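Local atomic coordinates of glucokinase (Thermus thermophilus, PDB entry 3VOV), a protein that phosphorylates glucose and probably other hexoses at the expense of ATP, as a zinc-containing sugar kinase of the ROK family. Residues 206-211 / 250-255; 223-228 / 257-262; 238-243 / 272-277. All blocks are in the same frame, centred on the assembly; numbering follows the deposited sequence. Where two conformers were deposited one is given.

How the interactions relate
Following the chain from the N terminus, helix 200-208 leads through the turn at 209-211 into helix 212-236, then come strand 240-244, the short helix 246-249, helix 253-265 and strand 275-277. Interaction 1 closes the first loop, bringing residues 206-211 to the start of helix 253-265. Interaction 2 closes the loop from 223-228 to 257-262, further along that helix, and interaction 3 that from 238-243 to 272-277, pairing two strands. The three loops cross, since their segments alternate along the sequence. Y255 packs on V225 between interactions 1 and 2, while L259 carries interaction 2 onto L243 and L275 of interaction 3, so the helices are tied to the sheet.

Interaction 1 of 3, residues 206-211 / 250-255; sequences LFQAGD and NAPEGY
Apolar packing between the end of helix 200-208 and the first turn of helix 253-265 centres on F207 and P252. With CG anti to its backbone N (chi1 -180°), F207 reaches toward P252, whose CB lies 3.4 Å from F207 CD2 and equally close to CE2, the pyrrolidine crossing the phenyl ring obliquely. The CA of G254 sits at the ring edge, 4.2 Å from F207 CZ; a CB on residue 254 would collide with that atom. Q208 adds its amide group: bent at chi2 (-77°), its chain passes across P252, with Q208 CD 3.9 Å from P252 CB.

Polar contact is carried by water. One water accepts from both Q208 NE2 (2.8 Å) and the backbone N of E253 (2.7 Å). A second donates to Q208 OE1 at a long 3.3 Å and accepts from the N of G254; it lies in plane at the F207 ring edge.

An alanine in place of F207 would remove the ring that meets P252 and G254, and would probably loosen the join between the two helices. F204 also touches P252, and V218 of helix 212-236 touches F207. P252 holds the N-cap position but has no side-chain acceptor; the Q208 amide, through its waters, reaches the N-H groups of E253 and G254 in the first turn, alongside the apolar contact of F207 with P252.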
ATOM      1  N   LEU B 206     -13.920   8.762  22.448  1.00 30.21           N
ATOM      2  CA  LEU B 206     -12.497   9.073  22.412  1.00 29.88           C
ATOM      3  C   LEU B 206     -12.136  10.057  21.296  1.00 29.84           C
ATOM      4  O   LEU B 206     -11.359  11.007  21.503  1.00 29.79           O
ATOM      5  CB  LEU B 206     -11.681   7.787  22.293  1.00 29.82           C
ATOM      6  CG  LEU B 206     -11.545   6.906  23.543  1.00 29.48           C
ATOM      7  CD1 LEU B 206     -11.091   5.531  23.153  1.00 25.46           C
ATOM      8  CD2 LEU B 206     -10.587   7.572  24.575  1.00 28.30           C
ATOM      9  N   PHE B 207     -12.715   9.831  20.118  1.00 29.81           N
ATOM     10  CA  PHE B 207     -12.550  10.727  18.978  1.00 29.91           C
ATOM     11  C   PHE B 207     -13.028  12.160  19.301  1.00 31.01           C
ATOM     12  O   PHE B 207     -12.286  13.167  19.120  1.00 30.34           O
ATOM     13  CB  PHE B 207     -13.285  10.169  17.744  1.00 28.96           C
ATOM     14  CG  PHE B 207     -13.154  11.040  16.505  1.00 27.32           C
ATOM     15  CD1 PHE B 207     -12.172  10.783  15.560  1.00 24.43           C
ATOM     16  CD2 PHE B 207     -14.005  12.110  16.293  1.00 25.39           C
ATOM     17  CE1 PHE B 207     -12.054  11.548  14.408  1.00 24.46           C
ATOM     18  CE2 PHE B 207     -13.881  12.909  15.150  1.00 26.15           C
ATOM     19  CZ  PHE B 207     -12.880  12.618  14.200  1.00 24.43           C
ATOM     20  N   GLN B 208     -14.271  12.256  19.769  1.00 32.29           N
ATOM     21  CA  GLN B 208     -14.846  13.553  20.121  1.00 33.38           C
ATOM     22  C   GLN B 208     -14.056  14.253  21.260  1.00 33.26           C
ATOM     23  O   GLN B 208     -13.918  15.465  21.254  1.00 34.75           O
ATOM     24  CB  GLN B 208     -16.352  13.430  20.429  1.00 33.68           C
ATOM     25  CG  GLN B 208     -17.220  13.131  19.203  1.00 37.83           C
ATOM     26  CD  GLN B 208     -17.499  14.329  18.251  1.00 43.66           C
ATOM     27  OE1 GLN B 208     -16.571  14.954  17.678  1.00 46.63           O
ATOM     28  NE2 GLN B 208     -18.792  14.583  18.002  1.00 43.19           N
ATOM     29  N   ALA B 209     -13.515  13.486  22.200  1.00 32.35           N
ATOM     30  CA  ALA B 209     -12.586  14.001  23.198  1.00 32.25           C
ATOM     31  C   ALA B 209     -11.180  14.414  22.672  1.00 32.53           C
ATOM     32  O   ALA B 209     -10.336  14.876  23.466  1.00 32.82           O
ATOM     33  CB  ALA B 209     -12.429  12.973  24.347  1.00 32.05           C
ATOM     34  N   GLY B 210     -10.895  14.207  21.382  1.00 31.22           N
ATOM     35  CA  GLY B 210      -9.580  14.566  20.832  1.00 30.11           C
ATOM     36  C   GLY B 210      -8.442  13.606  21.110  1.00 29.57           C
ATOM     37  O   GLY B 210      -7.260  13.967  21.057  1.00 29.15           O
ATOM     38  N   ASP B 211      -8.768  12.349  21.375  1.00 29.15           N
ATOM     39  CA  ASP B 211      -7.713  11.373  21.574  1.00 28.90           C
ATOM     40  C   ASP B 211      -6.930  11.119  20.251  1.00 28.59           C
ATOM     41  O   ASP B 211      -7.523  10.736  19.253  1.00 27.31           O
ATOM     42  CB  ASP B 211      -8.313  10.082  22.130  1.00 28.69           C
ATOM     43  CG  ASP B 211      -7.296   9.041  22.294  1.00 31.14           C
ATOM     44  OD1 ASP B 211      -6.817   8.913  23.435  1.00 31.43           O
ATOM     45  OD2 ASP B 211      -6.913   8.403  21.267  1.00 29.51           O
ATOM     46  N   ASN B 250     -24.103   7.728  12.181  1.00 28.02           N
ATOM     47  CA  ASN B 250     -23.975   8.248  13.539  1.00 28.95           C
ATOM     48  C   ASN B 250     -22.550   8.565  13.969  1.00 28.92           C
ATOM     49  O   ASN B 250     -22.306   8.896  15.121  1.00 28.40           O
ATOM     50  CB  ASN B 250     -24.671   7.308  14.527  1.00 30.28           C
ATOM     51  CG  ASN B 250     -26.163   7.199  14.249  1.00 32.45           C
ATOM     52  OD1 ASN B 250     -26.865   8.214  14.185  1.00 36.10           O
ATOM     53  ND2 ASN B 250     -26.643   5.987  14.043  1.00 32.92           N
ATOM     54  N   ALA B 251     -21.616   8.522  13.025  1.00 28.83           N
ATOM     55  CA  ALA B 251     -20.221   8.859  13.295  1.00 29.00           C
ATOM     56  C   ALA B 251     -20.031  10.356  13.584  1.00 30.06           C
ATOM     57  O   ALA B 251     -20.789  11.182  13.088  1.00 29.45           O
ATOM     58  CB  ALA B 251     -19.356   8.429  12.114  1.00 29.18           C
ATOM     59  N   PRO B 252     -18.999  10.722  14.366  1.00 31.35           N
ATOM     60  CA  PRO B 252     -18.648  12.148  14.529  1.00 33.13           C
ATOM     61  C   PRO B 252     -18.623  12.918  13.213  1.00 34.27           C
ATOM     62  O   PRO B 252     -18.402  12.326  12.143  1.00 33.87           O
ATOM     63  CB  PRO B 252     -17.229  12.082  15.092  1.00 33.42           C
ATOM     64  CG  PRO B 252     -17.264  10.847  15.948  1.00 32.62           C
ATOM     65  CD  PRO B 252     -18.098   9.854  15.146  1.00 31.49           C
ATOM     66  N   GLU B 253     -18.858  14.233  13.271  1.00 35.28           N
ATOM     67  CA  GLU B 253     -18.851  15.037  12.036  1.00 35.58           C
ATOM     68  C   GLU B 253     -17.502  15.105  11.293  1.00 33.58           C
ATOM     69  O   GLU B 253     -17.476  15.232  10.040  1.00 33.67           O
ATOM     70  CB  GLU B 253     -19.354  16.452  12.288  1.00 37.97           C
ATOM     71  CG  GLU B 253     -19.993  17.046  11.021  1.00 43.10           C
ATOM     72  CD  GLU B 253     -21.216  16.260  10.544  1.00 51.45           C
ATOM     73  OE1 GLU B 253     -22.062  15.865  11.411  1.00 53.72           O
ATOM     74  OE2 GLU B 253     -21.346  16.064   9.296  1.00 53.34           O
ATOM     75  N   GLY B 254     -16.404  15.052  12.039  1.00 30.12           N
ATOM     76  CA  GLY B 254     -15.077  14.908  11.417  1.00 28.10           C
ATOM     77  C   GLY B 254     -14.987  13.689  10.501  1.00 27.02           C
ATOM     78  O   GLY B 254     -14.199  13.684   9.538  1.00 25.96           O
ATOM     79  N   TYR B 255     -15.793  12.649  10.782  1.00 25.39           N
ATOM     80  CA  TYR B 255     -15.729  11.411   9.979  1.00 24.61           C
ATOM     81  C   TYR B 255     -16.281  11.704   8.601  1.00 23.89           C
ATOM     82  O   TYR B 255     -15.658  11.444   7.605  1.00 22.61           O
ATOM     83  CB  TYR B 255     -16.516  10.276  10.651  1.00 23.86           C
ATOM     84  CG  TYR B 255     -16.721   9.016   9.803  1.00 23.05           C
ATOM     85  CD1 TYR B 255     -15.797   7.948   9.860  1.00 21.70           C
ATOM     86  CD2 TYR B 255     -17.869   8.853   9.014  1.00 20.28           C
ATOM     87  CE1 TYR B 255     -16.009   6.788   9.115  1.00 22.31           C
ATOM     88  CE2 TYR B 255     -18.075   7.679   8.254  1.00 22.57           C
ATOM     89  CZ  TYR B 255     -17.149   6.657   8.330  1.00 20.75           C
ATOM     90  OH  TYR B 255     -17.342   5.535   7.566  1.00 21.92           O
TER
HETATM   91  O   HOH W   1     -19.925  15.390  15.522  1.00 36.84           O
HETATM   92  O   HOH W   2     -16.463  15.455  14.448  1.00 38.23           O

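Interaction 2 of 3, residues 223-228 / 257-262; sequences RYVGIG and EALLEA
This is a close helix-helix packing in the sheet-backed helical layer of the ROK fold, where helices 212-236 and 253-265 run side by side in the same general direction. Their local axes approach to 7.1 Å and cross at -33°. Such proximity rests on G226, whose CA lies 3.6 Å from L259 O in a CA-H...O contact; a CB there would clash with both that oxygen and the methyl of A262. On the partner helix, A262 is correspondingly small: its CB settles against the backbone of R223, 3.5 Å from R223 O, and also meets the CB of R223.

Beside this backbone contact, L259 extends with CG anti to its backbone N (chi1 -173°), which brings CD1 obliquely against V225 CG1 at 3.6 Å. L275 of strand 275-277 also touches L259. The CG of R223 passes near A258 O, while its NE makes a weak hydrogen bond to a glycerol. Y224 OH is hydrogen-bonded to the carbonyl of G165 of a neighbouring subunit.

This apolar join is one of glycine and alanine against backbone, flanked by the branched side chains of V225 and L259, and depends on G226 and A262 being small enough for the backbones to come this close.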
ATOM      1  N   ARG B 223     -11.465   7.944   5.221  1.00 15.82           N
ATOM      2  CA  ARG B 223     -10.859   8.113   3.898  1.00 16.68           C
ATOM      3  C   ARG B 223     -10.968   6.856   2.997  1.00 16.48           C
ATOM      4  O   ARG B 223     -11.094   6.996   1.783  1.00 16.07           O
ATOM      5  CB  ARG B 223      -9.371   8.513   4.021  1.00 16.78           C
ATOM      6  CG  ARG B 223      -9.138   9.917   4.726  1.00 19.60           C
ATOM      7  CD  ARG B 223      -7.703  10.402   4.482  1.00 21.59           C
ATOM      8  NE  ARG B 223      -6.764   9.516   5.143  1.00 24.81           N
ATOM      9  CZ  ARG B 223      -6.468   9.570   6.441  1.00 24.85           C
ATOM     10  NH1 ARG B 223      -6.994  10.517   7.221  1.00 24.45           N
ATOM     11  NH2 ARG B 223      -5.616   8.693   6.938  1.00 20.98           N
ATOM     12  N   TYR B 224     -10.823   5.652   3.567  1.00 15.95           N
ATOM     13  CA  TYR B 224     -10.934   4.431   2.747  1.00 14.39           C
ATOM     14  C   TYR B 224     -12.332   4.304   2.168  1.00 16.35           C
ATOM     15  O   TYR B 224     -12.503   3.846   1.037  1.00 16.32           O
ATOM     16  CB  TYR B 224     -10.577   3.171   3.535  1.00 15.70           C
ATOM     17  CG  TYR B 224      -9.064   2.908   3.581  1.00 15.10           C
ATOM     18  CD1 TYR B 224      -8.324   2.759   2.399  1.00 16.62           C
ATOM     19  CD2 TYR B 224      -8.411   2.777   4.790  1.00 16.77           C
ATOM     20  CE1 TYR B 224      -6.913   2.477   2.444  1.00 18.05           C
ATOM     21  CE2 TYR B 224      -7.027   2.526   4.869  1.00 13.43           C
ATOM     22  CZ  TYR B 224      -6.298   2.410   3.704  1.00 16.84           C
ATOM     23  OH  TYR B 224      -4.984   2.150   3.813  1.00 16.96           O
ATOM     24  N   VAL B 225     -13.336   4.740   2.931  1.00 16.13           N
ATOM     25  CA  VAL B 225     -14.713   4.722   2.403  1.00 15.81           C
ATOM     26  C   VAL B 225     -14.799   5.703   1.228  1.00 15.49           C
ATOM     27  O   VAL B 225     -15.319   5.338   0.188  1.00 16.62           O
ATOM     28  CB  VAL B 225     -15.763   5.037   3.472  1.00 15.28           C
ATOM     29  CG1 VAL B 225     -17.161   5.142   2.808  1.00 15.95           C
ATOM     30  CG2 VAL B 225     -15.759   3.919   4.576  1.00 15.71           C
ATOM     31  N   GLY B 226     -14.256   6.919   1.389  1.00 14.65           N
ATOM     32  CA  GLY B 226     -14.221   7.896   0.315  1.00 16.06           C
ATOM     33  C   GLY B 226     -13.502   7.383  -0.915  1.00 15.52           C
ATOM     34  O   GLY B 226     -13.946   7.571  -2.074  1.00 15.55           O
ATOM     35  N   ILE B 227     -12.361   6.737  -0.690  1.00 14.98           N
ATOM     36  CA  ILE B 227     -11.596   6.212  -1.803  1.00 14.77           C
ATOM     37  C   ILE B 227     -12.354   5.084  -2.497  1.00 14.69           C
ATOM     38  O   ILE B 227     -12.331   4.984  -3.749  1.00 12.93           O
ATOM     39  CB  ILE B 227     -10.189   5.688  -1.342  1.00 15.56           C
ATOM     40  CG1 ILE B 227      -9.320   6.862  -0.874  1.00 15.07           C
ATOM     41  CG2 ILE B 227      -9.473   4.917  -2.508  1.00 17.47           C
ATOM     42  CD1 ILE B 227      -7.990   6.385  -0.166  1.00 18.29           C
ATOM     43  N   GLY B 228     -12.966   4.194  -1.708  1.00 13.36           N
ATOM     44  CA  GLY B 228     -13.648   3.030  -2.307  1.00 14.42           C
ATOM     45  C   GLY B 228     -14.853   3.471  -3.136  1.00 15.14           C
ATOM     46  O   GLY B 228     -15.075   2.980  -4.227  1.00 17.14           O
ATOM     47  N   GLU B 257     -16.681  14.616   7.142  1.00 23.81           N
ATOM     48  CA  GLU B 257     -15.844  15.576   6.421  1.00 24.96           C
ATOM     49  C   GLU B 257     -14.633  14.909   5.744  1.00 23.19           C
ATOM     50  O   GLU B 257     -14.317  15.200   4.586  1.00 23.53           O
ATOM     51  CB  GLU B 257     -15.360  16.716   7.353  1.00 26.05           C
ATOM     52  CG  GLU B 257     -16.521  17.458   8.064  1.00 31.87           C
ATOM     53  CD  GLU B 257     -16.095  18.353   9.284  1.00 38.86           C
ATOM     54  OE1 GLU B 257     -14.992  18.191   9.888  1.00 40.47           O
ATOM     55  OE2 GLU B 257     -16.925  19.226   9.649  1.00 43.99           O
ATOM     56  N   ALA B 258     -13.950  14.033   6.485  1.00 20.85           N
ATOM     57  CA  ALA B 258     -12.753  13.363   5.997  1.00 19.00           C
ATOM     58  C   ALA B 258     -13.131  12.420   4.874  1.00 17.71           C
ATOM     59  O   ALA B 258     -12.431  12.314   3.912  1.00 16.86           O
ATOM     60  CB  ALA B 258     -12.064  12.619   7.117  1.00 18.35           C
ATOM     61  N   LEU B 259     -14.269  11.757   4.985  1.00 17.82           N
ATOM     62  CA  LEU B 259     -14.721  10.853   3.953  1.00 18.39           C
ATOM     63  C   LEU B 259     -15.009  11.611   2.649  1.00 19.04           C
ATOM     64  O   LEU B 259     -14.605  11.212   1.571  1.00 18.45           O
ATOM     65  CB  LEU B 259     -15.994  10.184   4.449  1.00 18.49           C
ATOM     66  CG  LEU B 259     -16.601   9.069   3.646  1.00 19.24           C
ATOM     67  CD1 LEU B 259     -17.439   8.227   4.665  1.00 19.43           C
ATOM     68  CD2 LEU B 259     -17.485   9.639   2.540  1.00 21.06           C
ATOM     69  N   LEU B 260     -15.774  12.676   2.756  1.00 20.14           N
ATOM     70  CA  LEU B 260     -16.106  13.499   1.609  1.00 21.94           C
ATOM     71  C   LEU B 260     -14.878  14.101   0.946  1.00 21.44           C
ATOM     72  O   LEU B 260     -14.814  14.189  -0.271  1.00 20.66           O
ATOM     73  CB  LEU B 260     -16.978  14.646   2.084  1.00 23.12           C
ATOM     74  CG  LEU B 260     -18.457  14.424   2.091  1.00 28.37           C
ATOM     75  CD1 LEU B 260     -19.077  15.754   2.593  1.00 32.61           C
ATOM     76  CD2 LEU B 260     -18.823  14.163   0.608  1.00 33.19           C
ATOM     77  N   GLU B 261     -13.913  14.531   1.760  1.00 21.64           N
ATOM     78  CA  GLU B 261     -12.674  15.079   1.209  0.50 21.66           C
ATOM     79  C   GLU B 261     -11.893  13.998   0.426  1.00 21.59           C
ATOM     80  O   GLU B 261     -11.397  14.274  -0.680  1.00 19.85           O
ATOM     81  CB  GLU B 261     -11.829  15.745   2.306  0.50 21.36           C
ATOM     82  CG  GLU B 261     -10.461  16.323   1.841  0.50 22.81           C
ATOM     83  CD  GLU B 261     -10.548  17.437   0.781  0.50 23.66           C
ATOM     84  OE1 GLU B 261      -9.483  17.735   0.180  0.50 24.91           O
ATOM     85  OE2 GLU B 261     -11.648  17.999   0.537  0.50 21.45           O
ATOM     86  N   ALA B 262     -11.830  12.765   0.947  1.00 20.67           N
ATOM     87  CA  ALA B 262     -11.131  11.671   0.209  1.00 20.37           C
ATOM     88  C   ALA B 262     -11.857  11.361  -1.121  1.00 19.52           C
ATOM     89  O   ALA B 262     -11.237  11.188  -2.164  1.00 18.54           O
ATOM     90  CB  ALA B 262     -10.989  10.394   1.075  1.00 19.88           C
TER

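Interaction 3 of 3, residues 238-243 / 272-277; sequences PGVVVL and APPLRR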
ATOM      1  N   PRO B 238     -22.506   6.273 -11.517  1.00 19.92           N
ATOM      2  CA  PRO B 238     -23.906   6.287 -11.114  1.00 19.77           C
ATOM      3  C   PRO B 238     -24.431   7.720 -11.050  1.00 20.05           C
ATOM      4  O   PRO B 238     -23.643   8.652 -10.899  1.00 21.00           O
ATOM      5  CB  PRO B 238     -23.844   5.700  -9.701  1.00 19.37           C
ATOM      6  CG  PRO B 238     -22.505   6.194  -9.173  1.00 20.31           C
ATOM      7  CD  PRO B 238     -21.598   6.060 -10.364  1.00 19.60           C
ATOM      8  N   GLY B 239     -25.739   7.904 -11.153  1.00 20.07           N
ATOM      9  CA  GLY B 239     -26.343   9.235 -11.016  1.00 20.00           C
ATOM     10  C   GLY B 239     -25.902   9.876  -9.701  1.00 21.16           C
ATOM     11  O   GLY B 239     -25.421  11.007  -9.675  1.00 20.16           O
ATOM     12  N   VAL B 240     -26.024   9.109  -8.621  1.00 21.02           N
ATOM     13  CA  VAL B 240     -25.800   9.572  -7.250  1.00 20.82           C
ATOM     14  C   VAL B 240     -25.174   8.405  -6.490  1.00 20.65           C
ATOM     15  O   VAL B 240     -25.448   7.225  -6.782  1.00 19.76           O
ATOM     16  CB  VAL B 240     -27.178  10.012  -6.599  1.00 22.08           C
ATOM     17  CG1 VAL B 240     -27.167  10.011  -5.101  1.00 23.02           C
ATOM     18  CG2 VAL B 240     -27.582  11.431  -7.107  1.00 20.96           C
ATOM     19  N   VAL B 241     -24.359   8.752  -5.501  1.00 19.37           N
ATOM     20  CA  VAL B 241     -23.854   7.793  -4.528  1.00 18.71           C
ATOM     21  C   VAL B 241     -24.576   8.010  -3.198  1.00 18.70           C
ATOM     22  O   VAL B 241     -24.650   9.154  -2.686  1.00 19.28           O
ATOM     23  CB  VAL B 241     -22.335   7.947  -4.363  1.00 19.36           C
ATOM     24  CG1 VAL B 241     -21.816   7.014  -3.263  1.00 19.88           C
ATOM     25  CG2 VAL B 241     -21.652   7.677  -5.709  1.00 15.52           C
ATOM     26  N   VAL B 242     -25.099   6.936  -2.617  1.00 18.56           N
ATOM     27  CA  VAL B 242     -25.818   7.051  -1.334  1.00 18.23           C
ATOM     28  C   VAL B 242     -25.052   6.290  -0.258  1.00 18.85           C
ATOM     29  O   VAL B 242     -24.658   5.137  -0.485  1.00 18.88           O
ATOM     30  CB  VAL B 242     -27.268   6.469  -1.438  1.00 18.51           C
ATOM     31  CG1 VAL B 242     -28.058   6.629  -0.086  1.00 18.84           C
ATOM     32  CG2 VAL B 242     -28.045   7.127  -2.569  1.00 15.50           C
ATOM     33  N   LEU B 243     -24.826   6.932   0.890  1.00 18.75           N
ATOM     34  CA  LEU B 243     -24.131   6.286   2.001  1.00 19.07           C
ATOM     35  C   LEU B 243     -25.040   6.188   3.217  1.00 19.28           C
ATOM     36  O   LEU B 243     -25.561   7.198   3.716  1.00 19.02           O
ATOM     37  CB  LEU B 243     -22.840   7.051   2.373  1.00 17.60           C
ATOM     38  CG  LEU B 243     -21.978   6.528   3.532  1.00 18.19           C
ATOM     39  CD1 LEU B 243     -21.422   5.148   3.213  1.00 16.65           C
ATOM     40  CD2 LEU B 243     -20.812   7.498   3.829  1.00 18.11           C
ATOM     41  N   ALA B 272     -17.712  14.211 -10.456  1.00 24.21           N
ATOM     42  CA  ALA B 272     -18.064  13.578  -9.211  1.00 23.05           C
ATOM     43  C   ALA B 272     -19.596  13.510  -9.029  1.00 23.04           C
ATOM     44  O   ALA B 272     -20.228  14.538  -8.973  1.00 22.70           O
ATOM     45  CB  ALA B 272     -17.449  14.389  -8.089  1.00 23.92           C
ATOM     46  N   PRO B 273     -20.193  12.291  -8.928  1.00 21.23           N
ATOM     47  CA  PRO B 273     -21.604  12.252  -8.589  1.00 20.62           C
ATOM     48  C   PRO B 273     -21.803  12.838  -7.209  1.00 20.73           C
ATOM     49  O   PRO B 273     -20.897  12.745  -6.369  1.00 19.61           O
ATOM     50  CB  PRO B 273     -21.936  10.739  -8.592  1.00 19.97           C
ATOM     51  CG  PRO B 273     -20.918  10.139  -9.523  1.00 21.35           C
ATOM     52  CD  PRO B 273     -19.656  10.938  -9.106  1.00 21.07           C
ATOM     53  N   PRO B 274     -22.975  13.443  -6.966  1.00 20.82           N
ATOM     54  CA  PRO B 274     -23.308  13.837  -5.593  1.00 21.35           C
ATOM     55  C   PRO B 274     -23.239  12.640  -4.653  1.00 21.44           C
ATOM     56  O   PRO B 274     -23.698  11.550  -5.007  1.00 20.94           O
ATOM     57  CB  PRO B 274     -24.766  14.300  -5.700  1.00 20.77           C
ATOM     58  CG  PRO B 274     -24.946  14.692  -7.132  1.00 21.55           C
ATOM     59  CD  PRO B 274     -24.047  13.793  -7.926  1.00 22.19           C
ATOM     60  N   LEU B 275     -22.672  12.853  -3.467  1.00 21.87           N
ATOM     61  CA  LEU B 275     -22.681  11.827  -2.409  1.00 21.74           C
ATOM     62  C   LEU B 275     -23.663  12.265  -1.341  1.00 21.55           C
ATOM     63  O   LEU B 275     -23.532  13.388  -0.795  1.00 20.42           O
ATOM     64  CB  LEU B 275     -21.245  11.615  -1.847  1.00 21.27           C
ATOM     65  CG  LEU B 275     -20.931  10.700  -0.615  1.00 25.71           C
ATOM     66  CD1 LEU B 275     -21.669   9.409  -0.578  1.00 30.88           C
ATOM     67  CD2 LEU B 275     -19.436  10.359  -0.516  1.00 21.76           C
ATOM     68  N   ARG B 276     -24.662  11.413  -1.049  1.00 19.96           N
ATOM     69  CA  ARG B 276     -25.798  11.805  -0.185  1.00 20.96           C
ATOM     70  C   ARG B 276     -26.001  10.819   0.950  1.00 20.68           C
ATOM     71  O   ARG B 276     -25.801   9.612   0.764  1.00 20.29           O
ATOM     72  CB  ARG B 276     -27.130  11.887  -0.992  1.00 20.63           C
ATOM     73  CG  ARG B 276     -27.125  12.975  -2.037  1.00 22.78           C
ATOM     74  CD  ARG B 276     -28.511  13.150  -2.696  1.00 24.47           C
ATOM     75  NE  ARG B 276     -28.442  14.014  -3.885  1.00 20.86           N
ATOM     76  CZ  ARG B 276     -29.257  13.931  -4.930  1.00 25.76           C
ATOM     77  NH1 ARG B 276     -29.136  14.811  -5.927  1.00 20.83           N
ATOM     78  NH2 ARG B 276     -30.185  12.975  -4.999  1.00 20.68           N
ATOM     79  N   ARG B 277     -26.409  11.318   2.109  1.00 20.74           N
ATOM     80  CA  ARG B 277     -26.749  10.460   3.250  1.00 22.14           C
ATOM     81  C   ARG B 277     -28.018   9.677   2.931  1.00 21.60           C
ATOM     82  O   ARG B 277     -29.004  10.278   2.471  1.00 21.06           O
ATOM     83  CB  ARG B 277     -27.114  11.333   4.444  1.00 22.96           C
ATOM     84  CG  ARG B 277     -25.960  11.816   5.216  1.00 30.53           C
ATOM     85  CD  ARG B 277     -26.375  12.538   6.504  1.00 34.30           C
ATOM     86  NE  ARG B 277     -25.158  12.895   7.238  1.00 38.88           N
ATOM     87  CZ  ARG B 277     -24.810  12.353   8.404  1.00 38.89           C
ATOM     88  NH1 ARG B 277     -25.614  11.464   9.001  1.00 36.40           N
ATOM     89  NH2 ARG B 277     -23.670  12.724   8.980  1.00 39.18           N
TER
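Three backbone hydrogen bonds join strand 240-243 to strand 275-277 in parallel register, V241 facing L275, V242 facing R276 and L243 facing R277. V241 N donates to P274 O (2.9 Å), V241 O accepts from R276 N (2.8 Å), and L243 N donates to R276 O (2.9 Å). Each donor lies nearly along the C=O axis of its acceptor. In CA-H...O contacts, V241 O also receives L275 CA, and R276 O receives V242 CA, both at 3.3 Å. V240 and V242 make backbone hydrogen bonds to L128, and V242 also to L130, of strand 127-132; G239 N is hydrogen-bonded to S126 OG.

The carbonyls of P238 and G239 lie against the P273 ring and are hydrogen-bonded by R151 of a neighbouring subunit. Y263 OH is hydrogen-bonded to P273 O.

R276, extended from CG to NE, lays one face of its guanidinium on V240 CG2, 3.7 Å from R276 CZ, and its NH2 is hydrogen-bonded to A120 O. R277 turns instead to L249 O through NH1 and forms a cation-pi pair with W256. On the face bearing V241, L243 and L275, L275 CD1 packs 3.6 Å from V241 CG1.

That face lies beneath helices 212-236 and 253-265. Along its other edge, strand 240-244 pairs in parallel with strand 127-132, leaving 275-277 outermost in the sheet within the chain.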